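PDB 4FQE: oligogalacturonate-specific porin KdgM from Dickeya dadantii, which forms a monomeric beta-barrel channel in the bacterial outer membrane that is specific for oligogalacturonides and is required for full virulence. Local coordinates for residues A[80-85]-A[89-94]. Sequence-based numbering, arbitrary orientation.
Sequences FSLESG and NNYRPY. With C8E ((hydroxyethyloxy)tri(ethyloxy)octane), chain H; C8E ((hydroxyethyloxy)tri(ethyloxy)octane), chain F.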
# COMPACT_ATOMS: atom_id res chain seq x y z
N PHE A 80 4.05 0.79 -12.55
CA PHE A 80 4.44 -0.48 -13.15
C PHE A 80 4.95 -1.35 -12.01
O PHE A 80 5.80 -0.90 -11.26
CB PHE A 80 5.59 -0.23 -14.13
CG PHE A 80 6.16 -1.47 -14.73
CD1 PHE A 80 5.59 -2.04 -15.84
CD2 PHE A 80 7.28 -2.08 -14.17
CE1 PHE A 80 6.13 -3.20 -16.38
CE2 PHE A 80 7.81 -3.24 -14.71
CZ PHE A 80 7.21 -3.80 -15.81
N SER A 81 4.49 -2.59 -11.91
CA SER A 81 5.02 -3.51 -10.89
C SER A 81 5.07 -4.95 -11.39
O SER A 81 4.25 -5.38 -12.21
CB SER A 81 4.25 -3.45 -9.59
OG SER A 81 2.87 -3.69 -9.74
N LEU A 82 6.08 -5.66 -10.94
CA LEU A 82 6.25 -7.08 -11.28
C LEU A 82 6.51 -7.73 -9.95
O LEU A 82 7.33 -7.23 -9.20
CB LEU A 82 7.47 -7.28 -12.14
CG LEU A 82 7.42 -6.74 -13.56
CD1 LEU A 82 8.78 -7.09 -14.20
CD2 LEU A 82 6.24 -7.35 -14.31
N GLU A 83 5.82 -8.83 -9.67
CA GLU A 83 6.19 -9.65 -8.52
C GLU A 83 6.60 -11.05 -8.95
O GLU A 83 6.03 -11.59 -9.88
CB GLU A 83 5.05 -9.72 -7.51
CG GLU A 83 5.27 -10.83 -6.48
CD GLU A 83 4.56 -10.61 -5.16
OE1 GLU A 83 3.77 -9.67 -5.04
OE2 GLU A 83 4.84 -11.37 -4.22
N SER A 84 7.59 -11.61 -8.25
CA SER A 84 8.15 -12.95 -8.51
C SER A 84 8.14 -13.75 -7.20
O SER A 84 8.76 -13.32 -6.22
CB SER A 84 9.59 -12.84 -8.96
OG SER A 84 9.71 -12.37 -10.28
N GLY A 85 7.47 -14.90 -7.18
CA GLY A 85 7.36 -15.67 -5.95
C GLY A 85 7.24 -17.16 -6.12
O GLY A 85 7.35 -17.69 -7.22
N ASN A 89 2.72 -14.42 -8.87
CA ASN A 89 3.63 -14.05 -9.96
C ASN A 89 2.83 -13.30 -10.95
O ASN A 89 2.10 -13.90 -11.72
CB ASN A 89 4.23 -15.27 -10.65
CG ASN A 89 5.13 -16.06 -9.75
OD1 ASN A 89 6.35 -15.88 -9.76
ND2 ASN A 89 4.53 -16.95 -8.97
N ASN A 90 2.94 -11.99 -10.92
CA ASN A 90 2.01 -11.13 -11.61
C ASN A 90 2.67 -9.87 -12.05
O ASN A 90 3.58 -9.37 -11.42
CB ASN A 90 0.75 -10.76 -10.73
CG ASN A 90 1.07 -10.64 -9.25
OD1 ASN A 90 0.17 -10.72 -8.38
ND2 ASN A 90 2.35 -10.46 -8.94
N TYR A 91 2.16 -9.39 -13.15
CA TYR A 91 2.41 -8.06 -13.66
C TYR A 91 1.16 -7.25 -13.28
O TYR A 91 0.06 -7.62 -13.61
CB TYR A 91 2.58 -8.12 -15.18
CG TYR A 91 2.46 -6.81 -15.88
CD1 TYR A 91 3.15 -5.69 -15.43
CD2 TYR A 91 1.67 -6.67 -17.00
CE1 TYR A 91 3.03 -4.47 -16.07
CE2 TYR A 91 1.57 -5.45 -17.67
CZ TYR A 91 2.26 -4.36 -17.19
OH TYR A 91 2.15 -3.14 -17.83
N ARG A 92 1.37 -6.16 -12.55
CA ARG A 92 0.26 -5.34 -12.06
C ARG A 92 0.60 -3.89 -12.29
O ARG A 92 1.15 -3.24 -11.40
CB ARG A 92 0.02 -5.64 -10.58
CG ARG A 92 -0.22 -7.11 -10.28
CD ARG A 92 -0.72 -7.33 -8.86
NE ARG A 92 0.30 -7.07 -7.86
CZ ARG A 92 0.09 -7.07 -6.54
NH1 ARG A 92 -1.12 -7.28 -6.05
NH2 ARG A 92 1.09 -6.84 -5.69
N PRO A 93 0.31 -3.36 -13.49
CA PRO A 93 0.45 -1.93 -13.70
C PRO A 93 -0.71 -1.25 -12.98
O PRO A 93 -1.67 -1.92 -12.63
CB PRO A 93 0.27 -1.78 -15.21
CG PRO A 93 -0.67 -2.86 -15.56
CD PRO A 93 -0.37 -4.01 -14.62
N TYR A 94 -0.62 0.05 -12.73
CA TYR A 94 -1.75 0.73 -12.08
C TYR A 94 -1.84 2.20 -12.40
O TYR A 94 -0.88 2.78 -12.88
CB TYR A 94 -1.67 0.55 -10.57
CG TYR A 94 -0.49 1.22 -9.88
CD1 TYR A 94 0.67 0.49 -9.56
CD2 TYR A 94 -0.54 2.56 -9.52
CE1 TYR A 94 1.73 1.10 -8.89
CE2 TYR A 94 0.53 3.17 -8.88
CZ TYR A 94 1.66 2.43 -8.56
OH TYR A 94 2.72 3.05 -7.94
C1 C8E H . -3.78 0.22 -15.12
C2 C8E H . -3.47 0.41 -16.58
C3 C8E H . -3.30 1.90 -16.86
C4 C8E H . -2.13 2.48 -16.08
C5 C8E H . -0.97 2.86 -16.98
C6 C8E H . -0.11 1.64 -17.26
C7 C8E H . 1.18 1.64 -16.46
C8 C8E H . 2.15 0.59 -16.98
O9 C8E H . 3.03 1.16 -17.95
C10 C8E H . 3.94 0.22 -18.53
C11 C8E H . 5.29 0.90 -18.78
O12 C8E H . 6.24 0.58 -17.76
C13 C8E H . 7.29 1.54 -17.61
C14 C8E H . 6.89 2.63 -16.61
O15 C8E H . 7.88 2.84 -15.59
C16 C8E H . 8.11 4.22 -15.24
C17 C8E H . 7.07 4.77 -14.27
O18 C8E H . 6.01 5.41 -15.00
C19 C8E H . 4.78 4.70 -14.98
C20 C8E H . 4.21 4.57 -16.39
O21 C8E H . 3.80 3.23 -16.65
C1 C8E F . 11.55 1.39 -14.49
C2 C8E F . 11.00 0.05 -14.94
C3 C8E F . 10.86 -1.02 -13.83
C4 C8E F . 11.99 -1.01 -12.81
C5 C8E F . 12.38 -2.41 -12.35
C6 C8E F . 13.72 -2.34 -11.61
C7 C8E F . 14.23 -3.72 -11.14
C8 C8E F . 15.24 -4.34 -12.11
O9 C8E F . 16.02 -5.35 -11.46
C10 C8E F . 16.18 -6.58 -12.18
C11 C8E F . 17.40 -7.33 -11.64
O12 C8E F . 17.01 -8.49 -10.89
C13 C8E F . 17.62 -8.59 -9.59
C14 C8E F . 17.48 -10.01 -9.01
O15 C8E F . 16.30 -10.66 -9.51
C16 C8E F . 15.40 -11.16 -8.51
C17 C8E F . 13.97 -11.20 -9.05
O18 C8E F . 13.42 -9.88 -9.05
C19 C8E F . 12.16 -9.72 -8.41
C20 C8E F . 11.15 -9.04 -9.34
O21 C8E F . 11.58 -9.12 -10.70
O HOH W 1 3.07 -6.81 -9.02
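F80 and L82 meet the ring of Y91 on the outer, detergent-facing surface of a beta hairpin in the porin barrel. Y91 CE1 comes within 3.4 Å of F80 CE1, the two ring planes inclined at 48°, while L82 CD2 lies against Y91 CD1. A chi1 of 164°, setting CG opposite the backbone N, carries the Y91 ring forward along its strand, where CD of P93 sits over the centre of one face. Large apolar groups suit this surface: a detergent molecule borders F80, P93 and the Y91 hydroxyl, and a second touches F80 and S84.

Between the strands the packing is close. R92 N gives a nearly straight bond to S81 O (3.0 Å), and E83 N does the same to N90 O (2.9 Å). With its one-atom reach, the S81 hydroxyl crosses to the carbonyl of R92 (chi1 56°); the modelled 2.4 Å between S81 OG and R92 O is too short to be taken literally.

The inward side is looser and polar. A water in the guanidinium plane joins R92 NE to S81 OG, and E83 OE1 stands 4.0 Å from R92 NH2, a long salt bridge acting through charge alone. Their stronger partners are K38 for E83 and E61 for R92. At the hairpin end, apart from that charged face, N89 OD1 accepts G85 N (3.0 Å), the donor lying above the amide plane.

Apolar rings outside and paired acidic and basic groups inside imply a wall suited to lipid on one side, with a mixed-charge lining consistent with a porin's water-filled lumen on the other.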